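Local coordinates for Slr0280 protein (Synechocystis sp., PDB 5H3K) that is of unknown function but carries a phosphodiester glycosidase (NAGPA-type) domain, and so may cleave sugar phosphodiesters, at residues A[334-340]-A[603-609]; A[312-316]-A[328-334]; A[309-313]-A[354-358]; A[528-532]-A[577-583]; A[278-284]-A[295-301]. All blocks are in the same frame, centred on the assembly; numbering follows the deposited sequence.

Contact 1: residues A[334-340]-A[603-609]; sequences AAVAINA and NAIGVFV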
# COMPACT_ATOMS: atom_id res chain seq x y z
N ALA A 334 -3.59 4.97 8.30
CA ALA A 334 -3.86 3.54 8.23
C ALA A 334 -2.76 2.76 8.94
O ALA A 334 -1.57 3.04 8.76
CB ALA A 334 -3.97 3.08 6.77
N ALA A 335 -3.15 1.78 9.75
CA ALA A 335 -2.17 0.92 10.39
C ALA A 335 -1.48 0.01 9.36
O ALA A 335 -0.29 -0.28 9.49
CB ALA A 335 -2.83 0.08 11.48
N VAL A 336 -2.25 -0.46 8.38
CA VAL A 336 -1.73 -1.26 7.26
C VAL A 336 -2.37 -0.75 5.98
O VAL A 336 -3.54 -0.35 5.98
CB VAL A 336 -2.07 -2.78 7.38
CG1 VAL A 336 -1.10 -3.62 6.54
CG2 VAL A 336 -2.03 -3.25 8.83
N ALA A 337 -1.64 -0.76 4.87
CA ALA A 337 -2.26 -0.46 3.59
C ALA A 337 -1.56 -1.20 2.49
O ALA A 337 -0.35 -1.44 2.56
CB ALA A 337 -2.26 1.05 3.31
N ILE A 338 -2.32 -1.59 1.46
CA ILE A 338 -1.73 -2.15 0.25
C ILE A 338 -2.32 -1.40 -0.93
O ILE A 338 -3.47 -0.97 -0.89
CB ILE A 338 -1.95 -3.69 0.15
CG1 ILE A 338 -1.09 -4.28 -0.98
CG2 ILE A 338 -3.44 -4.02 -0.04
CD1 ILE A 338 -1.11 -5.82 -1.02
N ASN A 339 -1.52 -1.18 -1.97
CA ASN A 339 -2.05 -0.60 -3.21
C ASN A 339 -3.17 -1.49 -3.75
O ASN A 339 -3.17 -2.73 -3.56
CB ASN A 339 -0.94 -0.48 -4.25
CG ASN A 339 -0.54 -1.82 -4.81
OD1 ASN A 339 0.09 -2.63 -4.12
ND2 ASN A 339 -0.95 -2.10 -6.05
N ALA A 340 -4.14 -0.88 -4.42
CA ALA A 340 -5.34 -1.63 -4.77
C ALA A 340 -5.75 -1.57 -6.24
O ALA A 340 -5.30 -2.38 -7.05
CB ALA A 340 -6.52 -1.23 -3.84
N ASN A 603 -5.35 4.39 -5.45
CA ASN A 603 -6.09 3.99 -4.26
C ASN A 603 -5.51 2.76 -3.58
O ASN A 603 -4.67 2.04 -4.14
CB ASN A 603 -7.57 3.79 -4.59
CG ASN A 603 -7.80 2.77 -5.71
OD1 ASN A 603 -7.75 1.55 -5.50
ND2 ASN A 603 -8.11 3.27 -6.90
N ALA A 604 -5.98 2.52 -2.36
CA ALA A 604 -5.42 1.47 -1.53
C ALA A 604 -6.52 0.81 -0.72
O ALA A 604 -7.65 1.32 -0.64
CB ALA A 604 -4.39 2.08 -0.60
N ILE A 605 -6.21 -0.34 -0.13
CA ILE A 605 -7.06 -0.87 0.92
C ILE A 605 -6.32 -0.61 2.22
O ILE A 605 -5.17 -1.03 2.38
CB ILE A 605 -7.33 -2.36 0.73
CG1 ILE A 605 -8.17 -2.60 -0.53
CG2 ILE A 605 -8.06 -2.97 1.94
CD1 ILE A 605 -8.26 -4.07 -0.94
N GLY A 606 -6.97 0.08 3.16
CA GLY A 606 -6.36 0.43 4.44
C GLY A 606 -6.99 -0.35 5.58
O GLY A 606 -8.18 -0.65 5.57
N VAL A 607 -6.18 -0.69 6.58
CA VAL A 607 -6.63 -1.37 7.78
C VAL A 607 -6.52 -0.40 8.95
O VAL A 607 -5.49 0.25 9.14
CB VAL A 607 -5.77 -2.61 8.07
CG1 VAL A 607 -6.27 -3.32 9.35
CG2 VAL A 607 -5.83 -3.57 6.89
N PHE A 608 -7.58 -0.29 9.73
CA PHE A 608 -7.61 0.64 10.85
C PHE A 608 -7.86 -0.13 12.14
O PHE A 608 -8.63 -1.10 12.16
CB PHE A 608 -8.69 1.70 10.61
CG PHE A 608 -8.38 2.61 9.45
CD1 PHE A 608 -8.72 2.24 8.15
CD2 PHE A 608 -7.72 3.81 9.66
CE1 PHE A 608 -8.41 3.08 7.08
CE2 PHE A 608 -7.41 4.65 8.60
CZ PHE A 608 -7.76 4.28 7.31
N VAL A 609 -7.19 0.28 13.20
CA VAL A 609 -7.35 -0.35 14.50
C VAL A 609 -7.84 0.72 15.47
O VAL A 609 -7.12 1.68 15.74
CB VAL A 609 -6.04 -0.97 14.99
CG1 VAL A 609 -6.26 -1.67 16.33
CG2 VAL A 609 -5.51 -1.97 13.97
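The methyl of Ala334 sits over one face of the Phe608 ring. The ring reaches Ala334 because its CG stands anti to the carbonyl carbon (chi1 -66°). Ala334 CA makes an off-centre CH-pi contact, 4.2 Å from the centroid of the Phe608 ring. An alanine here would lose that ring face and is likely to leave a gap against Ala334 and Leu312.

Two apolar pairs, Val336 with Val607 and Ile338 with Ile605, share one face of the sheet. Val336 and Val607 stand side by side and point the same way, CB to CB 3.8 Å. Ala340, just past the strand, touches Ile605 too, its CB 3.9 Å from Ile605 CG1.

Backbone bonds join the two antiparallel strands. Val607 N gives the shortest, 2.7 Å to Val336 O. Ile338 and Ile605 bond each other in both directions. Ala340 N reaches Asn603 O at 3.0 Å.

Asn339 turns its amide away, to Ser532, Ser583 and Asp577 O. Asn603 OD1 takes Gly341 N.

At the Ala334 end, Val607 O accepts Ala335 N at 2.9 Å and, weakly, Val336 N. Two residues thus face one, which is a classic beta bulge in the buried antiparallel sheet.

Contact 2: residues A[312-316]-A[328-334]; sequences LMANP and IARDQRA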
# COMPACT_ATOMS: atom_id res chain seq x y z
N LEU A 312 -9.02 3.62 0.36
CA LEU A 312 -8.48 4.95 0.57
C LEU A 312 -8.04 5.50 -0.76
O LEU A 312 -7.29 4.83 -1.48
CB LEU A 312 -7.28 4.88 1.51
CG LEU A 312 -7.51 4.27 2.90
CD1 LEU A 312 -6.18 4.26 3.65
CD2 LEU A 312 -8.55 5.08 3.66
N MET A 313 -8.51 6.69 -1.11
CA MET A 313 -8.10 7.34 -2.35
C MET A 313 -6.96 8.30 -2.11
O MET A 313 -6.89 8.93 -1.06
CB MET A 313 -9.27 8.12 -2.95
CG MET A 313 -10.50 7.31 -3.11
SD MET A 313 -10.40 6.15 -4.46
CE MET A 313 -10.88 7.16 -5.85
N ALA A 314 -6.08 8.41 -3.11
CA ALA A 314 -4.93 9.32 -3.07
C ALA A 314 -5.35 10.73 -2.67
O ALA A 314 -4.71 11.39 -1.84
CB ALA A 314 -4.24 9.35 -4.41
N ASN A 315 -6.41 11.20 -3.31
CA ASN A 315 -7.10 12.41 -2.87
C ASN A 315 -8.31 11.99 -2.04
O ASN A 315 -9.26 11.40 -2.55
CB ASN A 315 -7.49 13.28 -4.07
CG ASN A 315 -7.99 14.65 -3.66
OD1 ASN A 315 -8.87 14.77 -2.80
ND2 ASN A 315 -7.43 15.69 -4.26
N PRO A 316 -8.27 12.26 -0.73
CA PRO A 316 -9.23 11.68 0.21
C PRO A 316 -10.68 12.03 -0.11
O PRO A 316 -11.58 11.33 0.35
CB PRO A 316 -8.81 12.25 1.56
CG PRO A 316 -7.37 12.63 1.38
CD PRO A 316 -7.28 13.12 -0.04
N ILE A 328 -0.21 7.78 1.21
CA ILE A 328 -1.62 7.53 1.51
C ILE A 328 -1.74 6.95 2.92
O ILE A 328 -2.54 7.43 3.72
CB ILE A 328 -2.26 6.55 0.48
CG1 ILE A 328 -2.25 7.18 -0.93
CG2 ILE A 328 -3.68 6.17 0.91
CD1 ILE A 328 -2.75 6.23 -2.05
N ALA A 329 -0.92 5.94 3.23
CA ALA A 329 -0.96 5.27 4.54
C ALA A 329 -0.70 6.25 5.69
O ALA A 329 -1.43 6.28 6.70
CB ALA A 329 0.05 4.11 4.58
N ARG A 330 0.35 7.05 5.55
CA ARG A 330 0.70 8.02 6.58
C ARG A 330 -0.37 9.10 6.73
O ARG A 330 -0.85 9.36 7.84
CB ARG A 330 2.07 8.67 6.30
CG ARG A 330 3.25 7.74 6.46
CD ARG A 330 4.47 8.28 5.74
NE ARG A 330 5.61 7.38 5.85
CZ ARG A 330 6.73 7.50 5.16
NH1 ARG A 330 6.87 8.47 4.26
NH2 ARG A 330 7.71 6.63 5.34
N ASP A 331 -0.74 9.74 5.62
CA ASP A 331 -1.64 10.89 5.69
C ASP A 331 -3.06 10.53 6.14
O ASP A 331 -3.73 11.33 6.79
CB ASP A 331 -1.64 11.68 4.36
CG ASP A 331 -0.28 12.34 4.05
OD1 ASP A 331 0.70 12.18 4.82
OD2 ASP A 331 -0.19 13.02 3.00
N GLN A 332 -3.51 9.32 5.84
CA GLN A 332 -4.86 8.91 6.23
C GLN A 332 -4.85 7.96 7.42
O GLN A 332 -5.87 7.35 7.75
CB GLN A 332 -5.63 8.34 5.02
CG GLN A 332 -5.73 9.37 3.87
CD GLN A 332 -6.61 8.94 2.71
OE1 GLN A 332 -7.77 8.58 2.88
NE2 GLN A 332 -6.05 9.01 1.51
N ARG A 333 -3.68 7.85 8.06
CA ARG A 333 -3.51 7.16 9.35
C ARG A 333 -3.93 5.69 9.37
O ARG A 333 -4.55 5.23 10.34
CB ARG A 333 -4.25 7.91 10.46
CG ARG A 333 -4.03 9.42 10.40
CD ARG A 333 -3.00 9.88 11.39
NE ARG A 333 -3.51 9.78 12.76
CZ ARG A 333 -2.91 10.31 13.82
NH1 ARG A 333 -1.78 10.99 13.66
NH2 ARG A 333 -3.43 10.15 15.03
N ALA A 334 -3.59 4.97 8.30
CA ALA A 334 -3.86 3.54 8.23
C ALA A 334 -2.76 2.76 8.94
O ALA A 334 -1.57 3.04 8.76
CB ALA A 334 -3.97 3.08 6.77
O HOH W 1 -9.78 8.19 1.04
O HOH W 2 -3.62 10.44 0.60
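Gln332 meets Met313 and Pro316 with its terminal amide, and one direct hydrogen bond joins the segments. Gln332 NE2 donates to Met313 O at 2.7 Å. The carbonyl oxygen lies close to the amide plane of Gln332, 10° out of it. The donor, however, is tilted 32° from the carbonyl plane of Met313. The side chain is extended beyond CG (chi2 -174°), which carries the amide across to the strand. Pro316 lays CG 3.9 Å from Gln332 NE2, its ring crossing the amide obliquely.

Two waters complete the polar link. One takes Met313 N and donates to Gln332 OE1 at 2.8 Å. The other accepts from Gln332 NE2 and donates to Ala314 O. Both ends of the amide are therefore used, and each is tied to backbone of 312-316.

Ile328 to Asp331 are the last turn of helix 325-331, closed by a Schellman motif. Arg333 is its C-prime residue with positive phi. Ala334 N bonds Ala329 O, and Arg333 N bonds Arg330 O.

The apolar contacts of Leu312, Ile328 and Ala334 lie deeper. Leu312 and Ile328 run alongside each other, pointing opposite ways, with Leu312 CB 3.9 Å from Ile328 CG2. Leu312 CD1 also meets Ala334 CB at 4.0 Å. Ile328 CD1 reaches the backbone of Ala314, 3.9 Å from its CA. Strand 600-609 adds Val601 against Ile328 and Phe608 against Leu312.

Contact 3: residues A[309-313]-A[354-358]; sequences LRPLM and VWSQQ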
# COMPACT_ATOMS: atom_id res chain seq x y z
N LEU A 309 -11.62 -2.21 7.72
CA LEU A 309 -10.91 -1.93 6.47
C LEU A 309 -11.69 -0.87 5.69
O LEU A 309 -12.93 -0.86 5.71
CB LEU A 309 -10.71 -3.19 5.62
CG LEU A 309 -9.60 -4.16 6.03
CD1 LEU A 309 -9.97 -4.89 7.29
CD2 LEU A 309 -9.34 -5.17 4.92
N ARG A 310 -10.96 0.02 5.03
CA ARG A 310 -11.56 1.03 4.16
C ARG A 310 -10.72 1.21 2.93
O ARG A 310 -9.49 1.25 3.02
CB ARG A 310 -11.62 2.39 4.86
CG ARG A 310 -12.67 2.51 5.98
CD ARG A 310 -14.09 2.41 5.44
NE ARG A 310 -15.07 2.61 6.50
CZ ARG A 310 -15.56 1.63 7.25
NH1 ARG A 310 -15.17 0.37 7.06
NH2 ARG A 310 -16.44 1.90 8.21
N PRO A 311 -11.37 1.36 1.77
CA PRO A 311 -10.62 1.82 0.60
C PRO A 311 -10.21 3.27 0.82
O PRO A 311 -10.97 4.06 1.40
CB PRO A 311 -11.63 1.70 -0.55
CG PRO A 311 -12.97 1.75 0.09
CD PRO A 311 -12.81 1.20 1.49
N LEU A 312 -9.02 3.62 0.36
CA LEU A 312 -8.48 4.95 0.57
C LEU A 312 -8.04 5.50 -0.76
O LEU A 312 -7.29 4.83 -1.48
CB LEU A 312 -7.28 4.88 1.51
CG LEU A 312 -7.51 4.27 2.90
CD1 LEU A 312 -6.18 4.26 3.65
CD2 LEU A 312 -8.55 5.08 3.66
N MET A 313 -8.51 6.69 -1.11
CA MET A 313 -8.10 7.34 -2.35
C MET A 313 -6.96 8.30 -2.11
O MET A 313 -6.89 8.93 -1.06
CB MET A 313 -9.27 8.12 -2.95
CG MET A 313 -10.50 7.31 -3.11
SD MET A 313 -10.40 6.15 -4.46
CE MET A 313 -10.88 7.16 -5.85
N VAL A 354 -14.66 1.19 -6.55
CA VAL A 354 -14.17 1.59 -5.23
C VAL A 354 -15.37 2.13 -4.48
O VAL A 354 -15.98 3.10 -4.92
CB VAL A 354 -13.12 2.74 -5.31
CG1 VAL A 354 -12.71 3.16 -3.90
CG2 VAL A 354 -11.87 2.35 -6.13
N TRP A 355 -15.72 1.51 -3.36
CA TRP A 355 -16.83 2.05 -2.55
C TRP A 355 -16.66 1.85 -1.05
O TRP A 355 -16.03 0.89 -0.60
CB TRP A 355 -18.20 1.54 -3.05
CG TRP A 355 -18.64 0.12 -2.67
CD1 TRP A 355 -19.53 -0.24 -1.70
CD2 TRP A 355 -18.26 -1.11 -3.33
NE1 TRP A 355 -19.72 -1.61 -1.70
CE2 TRP A 355 -18.95 -2.16 -2.68
CE3 TRP A 355 -17.39 -1.42 -4.38
CZ2 TRP A 355 -18.81 -3.50 -3.07
CZ3 TRP A 355 -17.24 -2.74 -4.75
CH2 TRP A 355 -17.95 -3.77 -4.10
N SER A 356 -17.23 2.76 -0.27
CA SER A 356 -17.13 2.67 1.19
C SER A 356 -18.33 3.32 1.84
O SER A 356 -18.78 4.37 1.39
CB SER A 356 -15.84 3.30 1.71
OG SER A 356 -15.85 4.70 1.56
N GLN A 357 -18.83 2.70 2.91
CA GLN A 357 -20.06 3.14 3.58
C GLN A 357 -21.19 3.46 2.59
O GLN A 357 -21.88 4.48 2.72
CB GLN A 357 -19.75 4.28 4.56
CG GLN A 357 -18.66 3.88 5.57
CD GLN A 357 -18.33 4.96 6.59
OE1 GLN A 357 -17.68 4.69 7.61
NE2 GLN A 357 -18.75 6.18 6.33
N GLN A 358 -21.35 2.58 1.60
CA GLN A 358 -22.35 2.67 0.53
C GLN A 358 -22.19 3.89 -0.37
O GLN A 358 -23.11 4.25 -1.10
CB GLN A 358 -23.79 2.61 1.08
CG GLN A 358 -24.16 1.26 1.70
CD GLN A 358 -25.67 1.06 1.83
OE1 GLN A 358 -26.45 1.55 1.01
NE2 GLN A 358 -26.08 0.33 2.86
O HOH W 3 -14.86 5.76 6.20
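Pro311 lays the CG side of its ring against the strand 354-356, over Trp355 O and Ser356 CB. Pro311 CG lies 3.3 Å from Trp355 O. This is packing between two beta sheets. Strand 307-313 belongs to the antiparallel sheet with 600-609, and strand 354-356 to a separate mixed sheet. The axes of the short segments 309-313 and 354-356 run at 128° to each other and approach to 6.7 Å.

Val354 fills the next place along. Its CG1 stands anti to the backbone N (chi1 177°) and touches two partners, Pro311 CB and Met313 SD. Met313 brings its sulfur there by bending at chi2 and chi3, and Met313 SD comes to 3.8 Å from Val354 CG1. Met499 of strand 497-500 also touches Pro311 and Val354.

The polar end of the contact is more open. Arg310 and Gln357 cross at about a right angle, with guanidinium and amide planes 70° apart. The guanidinium has several partners. Arg310 NH1 bonds Leu309 O at 2.9 Å, within its own strand. NH2 forms a salt bridge with Asp375. A water in the guanidinium plane takes NE and returns a weak bond to Gln357 OE1. Arg310 NH2 also donates to Gln357 OE1 at 3.1 Å, in the carbonyl plane and on a lone pair.

Contact 4: residues A[528-532]-A[577-583]; sequences RASRS and DGGSSTS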
# COMPACT_ATOMS: atom_id res chain seq x y z
N ARG A 528 5.54 -10.86 -16.74
CA ARG A 528 6.09 -11.25 -15.44
C ARG A 528 6.34 -9.98 -14.62
O ARG A 528 7.00 -9.06 -15.11
CB ARG A 528 7.40 -12.00 -15.61
CG ARG A 528 7.25 -13.51 -15.68
CD ARG A 528 6.42 -13.94 -16.84
NE ARG A 528 6.32 -15.39 -16.92
CZ ARG A 528 5.65 -16.02 -17.87
NH1 ARG A 528 5.60 -17.35 -17.89
NH2 ARG A 528 5.02 -15.32 -18.80
N ALA A 529 5.83 -9.90 -13.40
CA ALA A 529 5.88 -8.64 -12.66
C ALA A 529 5.75 -8.79 -11.16
O ALA A 529 5.36 -9.86 -10.67
CB ALA A 529 4.78 -7.69 -13.18
N SER A 530 6.05 -7.71 -10.43
CA SER A 530 5.66 -7.60 -9.03
C SER A 530 4.14 -7.76 -8.97
O SER A 530 3.44 -7.35 -9.91
CB SER A 530 6.06 -6.25 -8.44
OG SER A 530 7.47 -6.08 -8.50
N ARG A 531 3.64 -8.36 -7.90
CA ARG A 531 2.19 -8.56 -7.73
C ARG A 531 1.68 -8.18 -6.34
O ARG A 531 2.40 -8.28 -5.34
CB ARG A 531 1.81 -10.02 -8.02
CG ARG A 531 2.28 -10.56 -9.37
CD ARG A 531 1.47 -9.98 -10.54
NE ARG A 531 2.00 -10.51 -11.80
CZ ARG A 531 1.59 -10.15 -13.01
NH1 ARG A 531 0.62 -9.26 -13.16
NH2 ARG A 531 2.17 -10.71 -14.08
N SER A 532 0.43 -7.74 -6.30
CA SER A 532 -0.27 -7.47 -5.04
C SER A 532 -1.56 -8.28 -5.04
O SER A 532 -2.16 -8.52 -6.09
CB SER A 532 -0.62 -5.98 -4.89
OG SER A 532 0.55 -5.20 -4.76
N ASP A 577 -3.62 -4.39 -8.46
CA ASP A 577 -2.65 -3.80 -9.39
C ASP A 577 -1.21 -4.19 -8.96
O ASP A 577 -0.91 -4.30 -7.77
CB ASP A 577 -2.83 -2.28 -9.41
CG ASP A 577 -2.02 -1.57 -10.49
OD1 ASP A 577 -1.59 -2.20 -11.50
OD2 ASP A 577 -1.82 -0.34 -10.32
N GLY A 578 -0.34 -4.42 -9.93
CA GLY A 578 1.02 -4.84 -9.62
C GLY A 578 2.10 -3.98 -10.24
O GLY A 578 1.92 -2.76 -10.42
N GLY A 579 3.23 -4.60 -10.57
CA GLY A 579 4.37 -3.87 -11.12
C GLY A 579 4.89 -2.84 -10.13
O GLY A 579 4.98 -3.13 -8.94
N SER A 580 5.22 -1.65 -10.62
CA SER A 580 5.73 -0.58 -9.76
C SER A 580 4.66 -0.08 -8.78
O SER A 580 4.97 0.59 -7.79
CB SER A 580 6.24 0.59 -10.60
OG SER A 580 5.20 1.10 -11.41
N SER A 581 3.40 -0.39 -9.04
CA SER A 581 2.35 -0.03 -8.09
C SER A 581 2.41 -0.85 -6.80
O SER A 581 1.98 -0.38 -5.75
CB SER A 581 0.96 -0.18 -8.70
OG SER A 581 0.80 0.68 -9.81
N THR A 582 2.95 -2.07 -6.87
CA THR A 582 2.94 -2.94 -5.69
C THR A 582 3.66 -2.28 -4.52
O THR A 582 4.81 -1.89 -4.64
CB THR A 582 3.56 -4.33 -5.99
OG1 THR A 582 2.69 -5.05 -6.88
CG2 THR A 582 3.71 -5.14 -4.69
N SER A 583 2.98 -2.17 -3.39
CA SER A 583 3.55 -1.58 -2.18
C SER A 583 2.66 -1.90 -0.98
O SER A 583 1.43 -1.83 -1.06
CB SER A 583 3.75 -0.07 -2.38
OG SER A 583 2.70 0.47 -3.18
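Ser530 O accepts the N-H of Gly579 at 2.8 Å, and the bond is nearly straight at 171°. The donor stands above the carbonyl plane, 50° out of it. Gly578 CA adds a CH-O contact to the same oxygen. A CB on Gly578 would clash with Ser530 O. Gly579 has positive phi, which favours glycine for a separate reason.

The hydroxyls form a second link. Thr582 OG1 donates to Ser532 OG at 3.0 Å, and Ser532 OG is also bonded to Asn339 OD1. Thr582 OG1 points at Ser532 because it stands anti to the carbonyl carbon (chi1 -69°). Ser530 OG turns to His548 ND1 instead.

The loop 577-583 joins strands 572-576 and 584-586 and includes a short 3-10 turn at 580-581. Inside it, Ser581 N bonds Gly578 O, and Thr582 N bonds Gly579 O. Ser583 OG donates to Ser581 O at 2.8 Å.

Partners outside the loop hold further carbonyls. Gly579 O also takes Arg593 NH1, as does Thr582 O. Asp577 O takes Asn339 ND2. On the strand side, Arg531 NE reaches Ala556 O. One face of the Arg531 guanidinium is covered by Ala529 CB, 4.0 Å above its centre.

Contact 5: residues A[278-284]-A[295-301]; sequences GITWQQR and VTTVTIN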
# COMPACT_ATOMS: atom_id res chain seq x y z
N GLY A 278 -4.66 -9.37 16.41
CA GLY A 278 -5.37 -9.50 15.15
C GLY A 278 -4.55 -9.16 13.92
O GLY A 278 -5.07 -9.23 12.80
N ILE A 279 -3.29 -8.77 14.10
CA ILE A 279 -2.43 -8.45 12.94
C ILE A 279 -1.05 -9.09 13.03
O ILE A 279 -0.31 -8.86 13.99
CB ILE A 279 -2.25 -6.94 12.75
CG1 ILE A 279 -3.59 -6.24 12.51
CG2 ILE A 279 -1.31 -6.66 11.57
CD1 ILE A 279 -3.50 -4.74 12.32
N THR A 280 -0.69 -9.88 12.02
CA THR A 280 0.61 -10.55 11.96
C THR A 280 1.34 -10.27 10.64
O THR A 280 0.77 -10.41 9.56
CB THR A 280 0.44 -12.05 12.12
OG1 THR A 280 -0.23 -12.30 13.36
CG2 THR A 280 1.79 -12.76 12.13
N TRP A 281 2.61 -9.86 10.76
CA TRP A 281 3.45 -9.53 9.60
C TRP A 281 4.45 -10.67 9.36
O TRP A 281 5.10 -11.13 10.30
CB TRP A 281 4.15 -8.18 9.89
CG TRP A 281 5.47 -7.89 9.20
CD1 TRP A 281 5.89 -8.30 7.97
CD2 TRP A 281 6.53 -7.09 9.74
NE1 TRP A 281 7.15 -7.80 7.71
CE2 TRP A 281 7.56 -7.07 8.78
CE3 TRP A 281 6.69 -6.40 10.94
CZ2 TRP A 281 8.75 -6.37 8.99
CZ3 TRP A 281 7.88 -5.71 11.15
CH2 TRP A 281 8.89 -5.69 10.18
N GLN A 282 4.53 -11.17 8.13
CA GLN A 282 5.49 -12.23 7.83
C GLN A 282 6.28 -11.94 6.58
O GLN A 282 5.76 -11.35 5.63
CB GLN A 282 4.79 -13.60 7.67
CG GLN A 282 4.11 -14.07 8.94
CD GLN A 282 3.14 -15.21 8.69
OE1 GLN A 282 1.92 -15.01 8.64
NE2 GLN A 282 3.67 -16.40 8.54
N GLN A 283 7.55 -12.34 6.60
CA GLN A 283 8.39 -12.37 5.41
C GLN A 283 8.77 -13.83 5.20
O GLN A 283 9.26 -14.48 6.13
CB GLN A 283 9.62 -11.48 5.58
CG GLN A 283 10.52 -11.43 4.35
CD GLN A 283 9.83 -10.81 3.15
OE1 GLN A 283 9.08 -9.83 3.29
NE2 GLN A 283 10.06 -11.38 1.96
N ARG A 284 8.51 -14.36 4.01
CA ARG A 284 8.65 -15.79 3.73
C ARG A 284 9.21 -16.01 2.33
O ARG A 284 9.14 -15.12 1.48
CB ARG A 284 7.28 -16.47 3.77
CG ARG A 284 6.78 -16.84 5.15
CD ARG A 284 5.37 -17.43 5.07
NE ARG A 284 4.35 -16.40 4.91
CZ ARG A 284 3.05 -16.62 5.01
NH1 ARG A 284 2.18 -15.63 4.86
NH2 ARG A 284 2.63 -17.85 5.28
N VAL A 295 8.12 -13.38 -0.37
CA VAL A 295 6.79 -12.78 -0.28
C VAL A 295 6.56 -12.09 1.07
O VAL A 295 6.89 -12.63 2.13
CB VAL A 295 5.67 -13.83 -0.51
CG1 VAL A 295 4.30 -13.24 -0.27
CG2 VAL A 295 5.74 -14.39 -1.93
N THR A 296 6.02 -10.87 1.03
CA THR A 296 5.65 -10.15 2.24
C THR A 296 4.14 -10.21 2.43
O THR A 296 3.36 -9.94 1.50
CB THR A 296 6.04 -8.67 2.15
OG1 THR A 296 7.38 -8.55 1.65
CG2 THR A 296 5.96 -8.03 3.53
N THR A 297 3.71 -10.57 3.64
CA THR A 297 2.28 -10.61 3.94
C THR A 297 1.96 -9.89 5.24
O THR A 297 2.78 -9.83 6.16
CB THR A 297 1.74 -12.04 4.03
OG1 THR A 297 2.43 -12.74 5.08
CG2 THR A 297 1.92 -12.79 2.72
N VAL A 298 0.75 -9.38 5.31
CA VAL A 298 0.19 -8.96 6.59
C VAL A 298 -1.15 -9.63 6.68
O VAL A 298 -1.98 -9.53 5.76
CB VAL A 298 0.05 -7.46 6.71
CG1 VAL A 298 -0.60 -7.12 8.04
CG2 VAL A 298 1.42 -6.78 6.59
N THR A 299 -1.36 -10.36 7.78
CA THR A 299 -2.58 -11.12 7.95
C THR A 299 -3.41 -10.47 9.05
O THR A 299 -2.90 -10.15 10.13
CB THR A 299 -2.29 -12.60 8.29
OG1 THR A 299 -1.58 -13.21 7.20
CG2 THR A 299 -3.59 -13.36 8.53
N ILE A 300 -4.68 -10.25 8.77
CA ILE A 300 -5.53 -9.46 9.64
C ILE A 300 -6.79 -10.26 9.96
O ILE A 300 -7.45 -10.76 9.05
CB ILE A 300 -5.97 -8.14 8.96
CG1 ILE A 300 -4.76 -7.25 8.62
CG2 ILE A 300 -6.96 -7.39 9.83
CD1 ILE A 300 -4.46 -7.19 7.12
N ASN A 301 -7.10 -10.40 11.25
CA ASN A 301 -8.37 -10.98 11.66
C ASN A 301 -9.42 -9.89 11.71
O ASN A 301 -9.43 -9.09 12.64
CB ASN A 301 -8.23 -11.65 13.03
CG ASN A 301 -9.54 -12.29 13.51
OD1 ASN A 301 -10.60 -12.10 12.91
ND2 ASN A 301 -9.46 -13.02 14.61
O HOH W 4 1.15 -12.60 7.48
O HOH W 5 9.35 -9.71 -0.50
O HOH W 6 4.95 -13.84 3.93
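Gln283 CG stands anti to its N (chi1 -178°), and a bend at chi2 (64°) turns the amide across to Thr296. Gln283 OE1 there accepts from Thr296 OG1 at 2.7 Å, on a lone pair in the carbonyl plane. A water joins Gln283 NE2 and the same hydroxyl. A leucine in its place would probably leave Thr296 OG1 without its acceptor and this water without a donor.

On the other face, Arg284 bends at chi3 and gives NH1 to Thr297 OG1 at 2.9 Å. Gln282 NE2 lies 3.5 Å over one face of the Arg284 guanidinium. One water links Arg284 NE, Val295 O and Thr297 OG1. Another gathers Thr280 O, Gln282 OE1, Thr297 OG1 and Thr299 OG1.

On the Trp281 face, Ile279 CG2 meets Val298 CG1 at 3.6 Å. Paired backbone bonds run at Thr280 with Thr299, Gln282 with Thr297 and Arg284 with Val295. Asn301 N extends the pairing to Gly278 O at 2.8 Å.

The two strands form a beta hairpin inside an eight-stranded antiparallel sheet. Strand 271-276 flanks 279-288, and strand 542-547 flanks 291-300. Trp281 and Thr296 face strand 584-586, which belongs to another sheet.

How the contacts relate
Contact 1 is the buried core, its centre about 6 Å from the centre of the chain, and is mainly backbone pairing and apolar packing. The other four are partly buried, with exposed residues in contact 2 (Pro316) and contact 3 (Gln357). Contacts 2 and 3 share strand 307-313, which pairs with strand 600-609 of contact 1. Contact 2 extends to a helix end through an amide and waters, contact 3 to a second sheet through proline, valine and an arginine. Contacts 4 and 5 reach the eight-stranded sheet. Contact 4 is a loop tied by hydroxyls and carbonyls, joined to contact 1 by Asn339. In contact 5, Ile279, Val298 and Ile300 pack on contact 1, while threonines and glutamines bind water on both faces.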